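Local structure of Co-chaperone protein HscB, mitochondrial precursor (Homo sapiens, 3BVO) at residues Arg53-Val57 with Val171-Glu176; Phe167-Val171 with Ile186-Met190. The protein acts as a J-type co-chaperone in mitochondrial iron-sulfur cluster assembly, forming an iron-sulfur transfer complex with ISCU and HSPA9. The contacts are given in a common frame with arbitrary orientation. Numbering follows the deposited sequence.

Interaction 1: Arg53-Val57 with Val171-Glu176; sequences RSFRV and VSSAFE. With SO4 (sulfate ion), chain D.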
loop_
_atom_site.group_PDB
_atom_site.type_symbol
_atom_site.label_atom_id
_atom_site.label_comp_id
_atom_site.label_asym_id
_atom_site.label_seq_id
_atom_site.Cartn_x
_atom_site.Cartn_y
_atom_site.Cartn_z
ATOM N N ARG A 53 1.451 -0.695 -12.837
ATOM C CA ARG A 53 0.500 -1.485 -12.072
ATOM C C ARG A 53 1.021 -2.927 -12.030
ATOM O O ARG A 53 0.963 -3.651 -13.029
ATOM C CB ARG A 53 -0.877 -1.441 -12.708
ATOM C CG ARG A 53 -1.518 -0.084 -12.683
ATOM C CD ARG A 53 -2.897 -0.141 -13.294
ATOM N NE ARG A 53 -3.601 1.127 -13.130
ATOM C CZ ARG A 53 -4.918 1.287 -13.282
ATOM N NH1 ARG A 53 -5.466 2.496 -13.114
ATOM N NH2 ARG A 53 -5.694 0.246 -13.596
ATOM N N SER A 54 1.560 -3.321 -10.878
ATOM C CA SER A 54 2.161 -4.635 -10.710
ATOM C C SER A 54 2.286 -4.946 -9.225
ATOM O O SER A 54 2.567 -4.048 -8.437
ATOM C CB SER A 54 3.544 -4.652 -11.370
ATOM O OG SER A 54 4.188 -5.912 -11.223
ATOM N N PHE A 55 2.084 -6.202 -8.830
ATOM C CA PHE A 55 2.307 -6.580 -7.431
ATOM C C PHE A 55 3.785 -6.442 -7.085
ATOM O O PHE A 55 4.163 -6.204 -5.931
ATOM C CB PHE A 55 1.857 -8.012 -7.169
ATOM C CG PHE A 55 1.994 -8.438 -5.730
ATOM C CD1 PHE A 55 1.270 -7.787 -4.723
ATOM C CD2 PHE A 55 2.827 -9.485 -5.383
ATOM C CE1 PHE A 55 1.380 -8.157 -3.399
ATOM C CE2 PHE A 55 2.937 -9.869 -4.062
ATOM C CZ PHE A 55 2.212 -9.188 -3.062
ATOM N N ARG A 56 4.601 -6.608 -8.120
ATOM C CA ARG A 56 6.031 -6.504 -8.049
ATOM C C ARG A 56 6.413 -5.027 -8.120
ATOM O O ARG A 56 5.997 -4.317 -9.032
ATOM C CB ARG A 56 6.611 -7.313 -9.206
ATOM C CG ARG A 56 7.958 -6.878 -9.714
ATOM C CD ARG A 56 8.407 -7.812 -10.840
ATOM N NE ARG A 56 7.532 -7.801 -12.024
ATOM C CZ ARG A 56 6.479 -8.599 -12.207
ATOM N NH1 ARG A 56 5.764 -8.505 -13.318
ATOM N NH2 ARG A 56 6.145 -9.497 -11.287
ATOM N N VAL A 57 7.197 -4.578 -7.139
ATOM C CA VAL A 57 7.548 -3.166 -6.963
ATOM C C VAL A 57 8.942 -2.984 -6.376
ATOM O O VAL A 57 9.232 -3.464 -5.295
ATOM C CB VAL A 57 6.533 -2.471 -6.039
ATOM C CG1 VAL A 57 7.115 -1.191 -5.445
ATOM C CG2 VAL A 57 5.271 -2.172 -6.804
ATOM N N VAL A 171 0.303 -15.226 -4.589
ATOM C CA VAL A 171 -0.439 -14.048 -5.005
ATOM C C VAL A 171 0.310 -13.340 -6.150
ATOM O O VAL A 171 -0.316 -12.728 -7.008
ATOM C CB VAL A 171 -0.745 -13.112 -3.806
ATOM C CG1 VAL A 171 0.437 -12.244 -3.474
ATOM C CG2 VAL A 171 -1.936 -12.237 -4.113
ATOM N N SER A 172 1.639 -13.454 -6.167
ATOM C CA SER A 172 2.420 -12.965 -7.296
ATOM C C SER A 172 1.990 -13.619 -8.600
ATOM O O SER A 172 1.732 -12.930 -9.576
ATOM C CB SER A 172 3.900 -13.193 -7.062
ATOM O OG SER A 172 4.342 -12.352 -6.020
ATOM N N SER A 173 1.902 -14.947 -8.590
ATOM C CA SER A 173 1.386 -15.734 -9.701
ATOM C C SER A 173 -0.014 -15.317 -10.071
ATOM O O SER A 173 -0.341 -15.165 -11.252
ATOM C CB SER A 173 1.354 -17.208 -9.337
ATOM O OG SER A 173 2.581 -17.590 -8.753
ATOM N N ALA A 174 -0.853 -15.130 -9.066
ATOM C CA ALA A 174 -2.235 -14.837 -9.356
ATOM C C ALA A 174 -2.306 -13.567 -10.199
ATOM O O ALA A 174 -3.092 -13.489 -11.145
ATOM C CB ALA A 174 -3.031 -14.709 -8.085
ATOM N N PHE A 175 -1.456 -12.591 -9.888
ATOM C CA PHE A 175 -1.469 -11.347 -10.630
ATOM C C PHE A 175 -0.899 -11.543 -12.033
ATOM O O PHE A 175 -1.556 -11.228 -13.028
ATOM C CB PHE A 175 -0.782 -10.239 -9.864
ATOM C CG PHE A 175 -1.614 -9.669 -8.739
ATOM C CD1 PHE A 175 -2.813 -9.030 -8.998
ATOM C CD2 PHE A 175 -1.169 -9.742 -7.413
ATOM C CE1 PHE A 175 -3.571 -8.481 -7.966
ATOM C CE2 PHE A 175 -1.923 -9.191 -6.364
ATOM C CZ PHE A 175 -3.127 -8.559 -6.640
ATOM N N GLU A 176 0.296 -12.116 -12.118
ATOM C CA GLU A 176 0.858 -12.516 -13.406
ATOM C C GLU A 176 -0.201 -13.126 -14.368
ATOM O O GLU A 176 -0.118 -12.922 -15.578
ATOM C CB GLU A 176 2.030 -13.486 -13.206
ATOM C CG GLU A 176 3.216 -12.904 -12.464
ATOM C CD GLU A 176 4.294 -13.945 -12.150
ATOM O OE1 GLU A 176 4.064 -15.159 -12.362
ATOM O OE2 GLU A 176 5.381 -13.549 -11.682
HETATM S S SO4 D . 2.198 -8.625 -11.899
HETATM O O1 SO4 D . 3.194 -7.817 -12.597
HETATM O O2 SO4 D . 1.276 -9.185 -12.883
HETATM O O3 SO4 D . 2.842 -9.715 -11.156
HETATM O O4 SO4 D . 1.472 -7.769 -10.967
#
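A sulfate ion, probably a crystallisation additive, sits in the cleft between the loop 53-57 and the last turns of helix 150-176. On the loop side, Ser54 OG donates to sulfate O1 at 2.6 Å. Phe55 N donates to sulfate O4 at 2.7 Å, and Arg56 NH2 makes a weak 3.3 Å bond to sulfate O3; Arg56 NH1 also comes within 2.8 Å of O1. On the helix side, Glu176 N lies 3.2 Å from sulfate O2. The Ser54 hydroxyl that donates to the anion also accepts from Arg56 N (OG to N 3.2 Å), an ST turn. Phe55 makes the apolar part of the contact, its CE2 3.5 Å from Val171 CG1 and its CB 3.5 Å from Phe175 CD2. The two phenyl rings are nearly parallel (24°) but so offset, centroids 5.6 Å apart, that overlap is slight. The loop lies between helices 45-48 and 59-73 of the J domain, so the contact joins that domain to the C-terminal helical domain; Leu113 of helix 106-116 touches both phenylalanines. Ser172 OG, hydrogen-bonded to Thr168 O, approaches the Phe55 ring edge, 3.3 Å from Phe55 CD2. Arg109 adds a cation-pi contact to that ring and a hydrogen bond to Phe55 O. At the exposed rim, Arg56 NH2 and Glu176 OE2 stand 4.1 Å apart, too far for a salt bridge.

Interaction 2: Phe167-Val171 with Ile186-Met190; sequences FTDNV and ILTKM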
loop_
_atom_site.group_PDB
_atom_site.type_symbol
_atom_site.label_atom_id
_atom_site.label_comp_id
_atom_site.label_asym_id
_atom_site.label_seq_id
_atom_site.Cartn_x
_atom_site.Cartn_y
_atom_site.Cartn_z
ATOM N N PHE A 167 2.601 -17.556 0.525
ATOM C CA PHE A 167 1.474 -16.766 0.083
ATOM C C PHE A 167 1.886 -15.669 -0.872
ATOM O O PHE A 167 1.164 -15.395 -1.818
ATOM C CB PHE A 167 0.710 -16.155 1.259
ATOM C CG PHE A 167 -0.163 -17.123 1.988
ATOM C CD1 PHE A 167 -0.782 -18.169 1.321
ATOM C CD2 PHE A 167 -0.381 -16.977 3.345
ATOM C CE1 PHE A 167 -1.575 -19.054 2.001
ATOM C CE2 PHE A 167 -1.181 -17.856 4.029
ATOM C CZ PHE A 167 -1.776 -18.895 3.357
ATOM N N THR A 168 3.020 -15.023 -0.612
ATOM C CA THR A 168 3.510 -13.968 -1.471
ATOM C C THR A 168 3.794 -14.514 -2.859
ATOM O O THR A 168 3.308 -13.960 -3.843
ATOM C CB THR A 168 4.734 -13.311 -0.881
ATOM O OG1 THR A 168 4.334 -12.584 0.281
ATOM C CG2 THR A 168 5.357 -12.333 -1.864
ATOM N N ASP A 169 4.544 -15.613 -2.936
ATOM C CA ASP A 169 4.764 -16.319 -4.201
ATOM C C ASP A 169 3.438 -16.558 -4.922
ATOM O O ASP A 169 3.314 -16.304 -6.118
ATOM C CB ASP A 169 5.428 -17.681 -3.974
ATOM C CG ASP A 169 6.812 -17.590 -3.359
ATOM O OD1 ASP A 169 7.324 -16.475 -3.118
ATOM O OD2 ASP A 169 7.397 -18.667 -3.108
ATOM N N ASN A 170 2.453 -17.057 -4.189
ATOM C CA ASN A 170 1.192 -17.446 -4.788
ATOM C C ASN A 170 0.437 -16.283 -5.383
ATOM O O ASN A 170 -0.026 -16.350 -6.532
ATOM C CB ASN A 170 0.310 -18.155 -3.763
ATOM C CG ASN A 170 0.820 -19.523 -3.419
ATOM O OD1 ASN A 170 1.809 -19.990 -3.985
ATOM N ND2 ASN A 170 0.156 -20.178 -2.481
ATOM N N VAL A 171 0.303 -15.226 -4.589
ATOM C CA VAL A 171 -0.439 -14.048 -5.005
ATOM C C VAL A 171 0.310 -13.340 -6.150
ATOM O O VAL A 171 -0.316 -12.728 -7.008
ATOM C CB VAL A 171 -0.745 -13.112 -3.806
ATOM C CG1 VAL A 171 0.437 -12.244 -3.474
ATOM C CG2 VAL A 171 -1.936 -12.237 -4.113
ATOM N N ILE A 186 -6.096 -15.347 -1.605
ATOM C CA ILE A 186 -4.827 -15.361 -0.890
ATOM C C ILE A 186 -4.591 -14.098 -0.076
ATOM O O ILE A 186 -4.112 -14.186 1.049
ATOM C CB ILE A 186 -3.652 -15.583 -1.826
ATOM C CG1 ILE A 186 -3.970 -16.717 -2.806
ATOM C CG2 ILE A 186 -2.417 -15.893 -1.025
ATOM C CD1 ILE A 186 -2.949 -16.900 -3.883
ATOM N N LEU A 187 -4.945 -12.930 -0.613
ATOM C CA LEU A 187 -4.737 -11.691 0.135
ATOM C C LEU A 187 -5.586 -11.651 1.393
ATOM O O LEU A 187 -5.131 -11.166 2.422
ATOM C CB LEU A 187 -4.933 -10.443 -0.729
ATOM C CG LEU A 187 -3.769 -10.146 -1.694
ATOM C CD1 LEU A 187 -4.221 -9.264 -2.828
ATOM C CD2 LEU A 187 -2.544 -9.526 -1.015
ATOM N N THR A 188 -6.800 -12.185 1.332
ATOM C CA THR A 188 -7.620 -12.288 2.541
ATOM C C THR A 188 -6.941 -13.187 3.573
ATOM O O THR A 188 -7.133 -13.016 4.772
ATOM C CB THR A 188 -9.074 -12.797 2.259
ATOM O OG1 THR A 188 -9.682 -11.987 1.254
ATOM C CG2 THR A 188 -9.937 -12.695 3.500
ATOM N N LYS A 189 -6.146 -14.141 3.100
ATOM C CA LYS A 189 -5.415 -15.018 4.001
ATOM C C LYS A 189 -4.281 -14.248 4.616
ATOM O O LYS A 189 -4.081 -14.279 5.813
ATOM C CB LYS A 189 -4.882 -16.257 3.283
ATOM C CG LYS A 189 -5.928 -17.316 2.982
ATOM C CD LYS A 189 -5.279 -18.576 2.466
ATOM C CE LYS A 189 -6.301 -19.555 1.919
ATOM N NZ LYS A 189 -5.638 -20.839 1.551
HETATM N N MSE A 190 -3.547 -13.530 3.790
HETATM C CA MSE A 190 -2.396 -12.795 4.277
HETATM C C MSE A 190 -2.791 -11.794 5.349
HETATM O O MSE A 190 -1.983 -11.461 6.226
HETATM C CB MSE A 190 -1.685 -12.099 3.138
HETATM C CG MSE A 190 -0.906 -13.037 2.255
HETATM SE SE MSE A 190 -0.254 -12.089 0.663
HETATM C CE MSE A 190 0.493 -10.475 1.515
#
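Two nearly antiparallel helical segments pack side by side here, their axes 9.9 Å apart at closest approach and their N-to-C directions at 156°. From 167-171 the larger projection is Phe167, whose ring enters a hollow lined by Ile186, Lys189 and Met190, residues three and four apart on the facing helix. Ile186 CG2 comes 3.7 Å from Phe167 CD1, and Met190 CG lies 3.7 Å from Phe167 CB. Lys189 CB sits over one face of the ring, and the chain then runs out past its rim, Lys189 CD 3.6 Å from Phe167 CZ.

Ile186 is the answering bump from the other helix. Its CD1 wedges in between Asn170 and Val171, 3.5 Å from Asn170 CB and 3.7 Å from Val171 N, while its CG2 meets the Phe167 ring and, at 4.3 Å, Val171 CB. One turn along from Phe167, Val171 fills the space beside Leu187 and Met190: Val171 CG2 is 3.7 Å from Leu187 CG, and Val171 CG1 is 4.2 Å from SE of Met190, present here as selenomethionine. The closest contacts are apolar, apart from that of Ile186 CD1 with Val171 N.

This is a helical hairpin of the HscB C-terminal domain, helices 150-176 and 180-203 following each other through a short turn. Phe55 of the J-domain loop touches Thr168 and Val171, while helix 106-116 covers the side of helix 180-203 bearing Leu187 and Met190, through Leu107, Leu111 and Leu114.

Overall arrangement
Both interactions use helix 150-176 and share Val171, which serves both interfaces. They lie about 11 Å apart, centre to centre, and touch where Phe175 CZ is 4.0 Å from Leu187 CD1 and Phe55 CE2 is 4.1 Å from Thr168 CG2. Interaction 2 is a buried helix-helix contact within the C-terminal domain, made by apolar side chains and burying 377 Å² (both sides summed). Interaction 1 joins that domain to the J domain, is only partly buried and buries 226 Å², summed in the same way; its aromatic centre gives way to a charged, sulfate-occupied rim. Helix 106-116 adjoins both.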